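Insect group II chitinase (Ostrinia furnacalis, PDB 5Y2A) probably hydrolyses the beta-1,4 linkages of chitin, as a catalytic domain of a family 18 glycoside hydrolase that acts in insects. Local coordinates at residues 102-105 and 106-110; 154-158 and 159-163. All coordinates share one frame; numbering follows the deposited sequence.

Interaction 1. Residues 102-105 and 106-110; sequences RKFV and VHAVD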
loop_
_atom_site.group_PDB
_atom_site.type_symbol
_atom_site.label_atom_id
_atom_site.label_comp_id
_atom_site.label_asym_id
_atom_site.label_seq_id
_atom_site.Cartn_x
_atom_site.Cartn_y
_atom_site.Cartn_z
ATOM N N ARG A 102 -2.351 32.703 -3.241
ATOM C CA ARG A 102 -3.251 33.516 -4.050
ATOM C C ARG A 102 -3.604 32.811 -5.353
ATOM O O ARG A 102 -4.773 32.764 -5.751
ATOM C CB ARG A 102 -2.618 34.884 -4.314
ATOM C CG ARG A 102 -3.461 35.778 -5.187
ATOM C CD ARG A 102 -4.837 35.969 -4.569
ATOM N NE ARG A 102 -5.723 36.757 -5.420
ATOM C CZ ARG A 102 -7.036 36.860 -5.235
ATOM N NH1 ARG A 102 -7.625 36.219 -4.233
ATOM N NH2 ARG A 102 -7.763 37.601 -6.061
ATOM N N LYS A 103 -2.596 32.263 -6.037
ATOM C CA LYS A 103 -2.841 31.461 -7.233
ATOM C C LYS A 103 -3.761 30.280 -6.928
ATOM O O LYS A 103 -4.683 29.983 -7.697
ATOM C CB LYS A 103 -1.499 30.988 -7.796
ATOM C CG LYS A 103 -1.555 30.108 -9.031
ATOM C CD LYS A 103 -0.171 29.504 -9.285
ATOM C CE LYS A 103 -0.166 28.519 -10.442
ATOM N NZ LYS A 103 1.159 27.838 -10.554
ATOM N N PHE A 104 -3.530 29.602 -5.800
ATOM C CA PHE A 104 -4.360 28.458 -5.422
ATOM C C PHE A 104 -5.821 28.862 -5.267
ATOM O O PHE A 104 -6.721 28.197 -5.796
ATOM C CB PHE A 104 -3.832 27.845 -4.123
ATOM C CG PHE A 104 -4.671 26.709 -3.595
ATOM C CD1 PHE A 104 -5.740 26.952 -2.748
ATOM C CD2 PHE A 104 -4.383 25.399 -3.946
ATOM C CE1 PHE A 104 -6.516 25.911 -2.262
ATOM C CE2 PHE A 104 -5.149 24.348 -3.463
ATOM C CZ PHE A 104 -6.220 24.605 -2.621
ATOM N N VAL A 105 -6.072 29.952 -4.538
ATOM C CA VAL A 105 -7.440 30.366 -4.231
ATOM C C VAL A 105 -8.194 30.726 -5.505
ATOM O O VAL A 105 -9.347 30.325 -5.702
ATOM C CB VAL A 105 -7.431 31.537 -3.233
ATOM C CG1 VAL A 105 -8.826 32.138 -3.105
ATOM C CG2 VAL A 105 -6.907 31.081 -1.884
ATOM N N VAL A 106 -7.562 31.505 -6.384
ATOM C CA VAL A 106 -8.218 31.899 -7.631
ATOM C C VAL A 106 -8.546 30.671 -8.475
ATOM O O VAL A 106 -9.656 30.535 -9.004
ATOM C CB VAL A 106 -7.342 32.899 -8.407
ATOM C CG1 VAL A 106 -7.859 33.057 -9.826
ATOM C CG2 VAL A 106 -7.325 34.239 -7.692
ATOM N N HIS A 107 -7.581 29.761 -8.616
ATOM C CA HIS A 107 -7.804 28.565 -9.422
ATOM C C HIS A 107 -8.856 27.654 -8.793
ATOM O O HIS A 107 -9.675 27.059 -9.505
ATOM C CB HIS A 107 -6.484 27.813 -9.610
ATOM C CG HIS A 107 -6.636 26.498 -10.304
ATOM N ND1 HIS A 107 -6.990 25.341 -9.641
ATOM C CD2 HIS A 107 -6.480 26.153 -11.604
ATOM C CE1 HIS A 107 -7.048 24.343 -10.504
ATOM N NE2 HIS A 107 -6.743 24.809 -11.702
ATOM N N ALA A 108 -8.845 27.530 -7.465
ATOM C CA ALA A 108 -9.788 26.639 -6.796
ATOM C C ALA A 108 -11.230 27.045 -7.074
ATOM O O ALA A 108 -12.074 26.194 -7.369
ATOM C CB ALA A 108 -9.516 26.622 -5.292
ATOM N N VAL A 109 -11.527 28.345 -7.012
ATOM C CA VAL A 109 -12.892 28.810 -7.254
ATOM C C VAL A 109 -13.362 28.383 -8.641
ATOM O O VAL A 109 -14.478 27.878 -8.810
ATOM C CB VAL A 109 -12.981 30.335 -7.070
ATOM C CG1 VAL A 109 -14.314 30.855 -7.587
ATOM C CG2 VAL A 109 -12.796 30.696 -5.603
ATOM N N ASP A 110 -12.512 28.575 -9.651
ATOM C CA ASP A 110 -12.880 28.199 -11.013
ATOM C C ASP A 110 -13.005 26.687 -11.163
ATOM O O ASP A 110 -13.923 26.198 -11.833
ATOM C CB ASP A 110 -11.852 28.753 -11.997
ATOM C CG ASP A 110 -11.861 30.264 -12.051
ATOM O OD1 ASP A 110 -12.944 30.856 -11.851
ATOM O OD2 ASP A 110 -10.787 30.857 -12.280
HETATM O O HOH W 1 -6.356 25.232 -6.905
#

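Interaction 2. Residues 154-158 and 159-163; sequences KAFNR and RGMLL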
loop_
_atom_site.group_PDB
_atom_site.type_symbol
_atom_site.label_atom_id
_atom_site.label_comp_id
_atom_site.label_asym_id
_atom_site.label_seq_id
_atom_site.Cartn_x
_atom_site.Cartn_y
_atom_site.Cartn_z
ATOM N N LYS A 154 -12.601 34.298 2.556
ATOM C CA LYS A 154 -13.028 35.558 1.947
ATOM C C LYS A 154 -13.450 35.362 0.496
ATOM O O LYS A 154 -14.486 35.881 0.068
ATOM C CB LYS A 154 -11.952 36.638 2.076
ATOM C CG LYS A 154 -11.812 37.171 3.501
ATOM C CD LYS A 154 -11.097 38.519 3.535
ATOM C CE LYS A 154 -11.022 39.090 4.958
ATOM N NZ LYS A 154 -12.338 39.558 5.502
ATOM N N ALA A 155 -12.662 34.616 -0.280
ATOM C CA ALA A 155 -13.025 34.421 -1.682
ATOM C C ALA A 155 -14.300 33.597 -1.815
ATOM O O ALA A 155 -15.141 33.882 -2.677
ATOM C CB ALA A 155 -11.877 33.761 -2.444
ATOM N N PHE A 156 -14.464 32.569 -0.978
ATOM C CA PHE A 156 -15.656 31.729 -1.082
ATOM C C PHE A 156 -16.921 32.497 -0.713
ATOM O O PHE A 156 -17.987 32.238 -1.285
ATOM C CB PHE A 156 -15.517 30.484 -0.197
ATOM C CG PHE A 156 -14.709 29.367 -0.819
ATOM C CD1 PHE A 156 -13.815 29.619 -1.848
ATOM C CD2 PHE A 156 -14.852 28.062 -0.372
ATOM C CE1 PHE A 156 -13.077 28.592 -2.414
ATOM C CE2 PHE A 156 -14.115 27.028 -0.932
ATOM C CZ PHE A 156 -13.230 27.295 -1.957
ATOM N N ASN A 157 -16.828 33.436 0.237
ATOM C CA ASN A 157 -18.013 34.186 0.657
ATOM C C ASN A 157 -18.591 35.024 -0.478
ATOM O O ASN A 157 -19.811 35.175 -0.575
ATOM C CB ASN A 157 -17.664 35.095 1.835
ATOM C CG ASN A 157 -17.624 34.353 3.152
ATOM O OD1 ASN A 157 -18.055 33.201 3.246
ATOM N ND2 ASN A 157 -17.093 35.008 4.179
ATOM N N ARG A 158 -17.736 35.559 -1.354
ATOM C CA ARG A 158 -18.211 36.260 -2.545
ATOM C C ARG A 158 -18.979 35.338 -3.477
ATOM O O ARG A 158 -19.790 35.818 -4.279
ATOM C CB ARG A 158 -17.038 36.863 -3.302
ATOM C CG ARG A 158 -16.104 37.687 -2.449
ATOM C CD ARG A 158 -15.156 38.493 -3.313
ATOM N NE ARG A 158 -13.826 38.491 -2.716
ATOM C CZ ARG A 158 -13.301 39.502 -2.035
ATOM N NH1 ARG A 158 -13.988 40.625 -1.874
ATOM N NH2 ARG A 158 -12.085 39.387 -1.517
ATOM N N ARG A 159 -18.753 34.031 -3.376
ATOM C CA ARG A 159 -19.335 33.044 -4.270
ATOM C C ARG A 159 -20.392 32.180 -3.609
ATOM O O ARG A 159 -21.007 31.358 -4.294
ATOM C CB ARG A 159 -18.228 32.127 -4.825
ATOM C CG ARG A 159 -17.235 32.805 -5.749
ATOM C CD ARG A 159 -17.933 32.947 -7.079
ATOM N NE ARG A 159 -17.219 33.700 -8.098
ATOM C CZ ARG A 159 -17.678 33.856 -9.336
ATOM N NH1 ARG A 159 -18.825 33.285 -9.692
ATOM N NH2 ARG A 159 -16.989 34.556 -10.224
ATOM N N GLY A 160 -20.644 32.366 -2.316
ATOM C CA GLY A 160 -21.600 31.530 -1.618
ATOM C C GLY A 160 -21.164 30.088 -1.483
ATOM O O GLY A 160 -22.010 29.189 -1.438
ATOM N N MET A 161 -19.864 29.835 -1.434
ATOM C CA MET A 161 -19.367 28.473 -1.337
ATOM C C MET A 161 -18.979 28.123 0.093
ATOM O O MET A 161 -18.724 28.991 0.932
ATOM C CB MET A 161 -18.191 28.245 -2.289
ATOM C CG MET A 161 -18.614 28.296 -3.751
ATOM S SD MET A 161 -17.343 27.784 -4.922
ATOM C CE MET A 161 -16.018 28.871 -4.461
ATOM N N LEU A 162 -18.933 26.822 0.354
ATOM C CA LEU A 162 -18.664 26.285 1.677
ATOM C C LEU A 162 -17.200 25.885 1.786
ATOM O O LEU A 162 -16.574 25.477 0.806
ATOM C CB LEU A 162 -19.558 25.072 1.960
ATOM C CG LEU A 162 -21.062 25.342 1.931
ATOM C CD1 LEU A 162 -21.852 24.043 2.039
ATOM C CD2 LEU A 162 -21.422 26.287 3.071
ATOM N N LEU A 163 -16.656 26.018 2.991
ATOM C CA LEU A 163 -15.268 25.666 3.261
ATOM C C LEU A 163 -15.230 24.849 4.539
ATOM O O LEU A 163 -15.726 25.297 5.578
ATOM C CB LEU A 163 -14.392 26.918 3.390
ATOM C CG LEU A 163 -12.900 26.689 3.637
ATOM C CD1 LEU A 163 -12.244 26.031 2.430
ATOM C CD2 LEU A 163 -12.201 27.997 4.004
HETATM O O HOH W 2 -20.247 30.954 2.065
#

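Interaction 1. Residues 102-105 and 106-110
Arg102 lays one face of its guanidinium over a methyl of Val106, one helical turn further on. CG2 of Val106 sits above the centre of the flat group, 3.6 Å from Arg102 CZ. The arginine gets there by a bend. CG stands anti to the backbone N (chi1 178°), and a turn at chi2 (57°) swings the rest of the chain forward along the helix. The methyl meets the flat face, so the contact uses none of the N-H groups. Val106 CG2 also rests 3.5 Å from Arg102 O.

All nine residues belong to helix 98-115, an outer helix of the TIM barrel found in family 18 chitinases. Its i to i+4 bonds run without a break here, from Val106 N to Arg102 O through to Val109 N to Val105 O. The bond from Ala108 N to Phe104 O is short, at 2.8 Å.

Phe104 is buried. Its CE1 lies 4.3 Å from Ala108 CB, and the methyl approaches the ring obliquely. Leu148 of helix 141-159 and Ile49 of strand 49-51 also touch it. A water sits above one face of this ring, offset toward the rim. It donates to Phe104 O and is 2.8 Å from His107 ND1, so it bridges the imidazole to the backbone one turn earlier. Lys103 NZ forms a salt bridge with Glu46.

Interaction 2. Residues 154-158 and 159-163
Phe156 sends its side chain from the last turn of a helix into the bend made by Met161, Leu162 and Leu163. Its CB starts 3.7 Å from Met161 O. CG lies beside the backbone N (chi1 -82°), which turns the ring toward the outgoing chain. Next, CG and CD2 meet Met161 CB. CD1 and CE1 lie under the methyl of Met161, with CE 3.5 Å from CD1. This is a CH-pi contact: CE stands over the ring face, 22° off the normal. The sulfur is further out above the same face, with SD 4.9 Å from the Phe156 centroid, a Met-aromatic contact. On the other flank of the ring, CD2 comes 3.3 Å from Leu162 O, which lies at the edge near the ring plane. CE2 also lies near Leu162 O and Leu163 CD1, and CZ, at the tip, is 4.1 Å from Met161 CE.

The backbone of this turn forms a Schellman motif that closes helix 141-159 and leads into strand 162-167 of the barrel. Its two bonds run from Met161 N to Phe156 O (3.1 Å) and, weakly, from Gly160 N to Asn157 O. Arg159 N is a further donor to Phe156 O, from the opposite face of its carbonyl plane. Gly160 supplies the positive phi (67°). With only an alanine here in place of Phe156, the Met161 methyl is likely to lose the ring face it rests on, and a gap would probably open beside Leu163. A water donates to Met161 O at 2.7 Å and weakly to Asn157 OD1. The Arg159 guanidinium extends to a salt bridge with Glu113.

In the fold
Following the chain from the N terminus, interaction 1 comes first, within helix 98-115, and closes no more than single helical turns. The chain then passes through strand 119-123 and enters helix 141-159. Interaction 2 closes the short turn from the end of that helix into strand 162-167. The two contacts are in series and neither nest nor cross. The centres of interactions 1 and 2 lie about 12 Å apart, and their side chains touch. Val105 CG1 packs on Ala155 CB at 3.5 Å, and Val109 meets Phe156, Met161 and the aliphatic part of Arg159. They join helix 98-115 to helix 141-159, and Val109 also reaches the turn that follows.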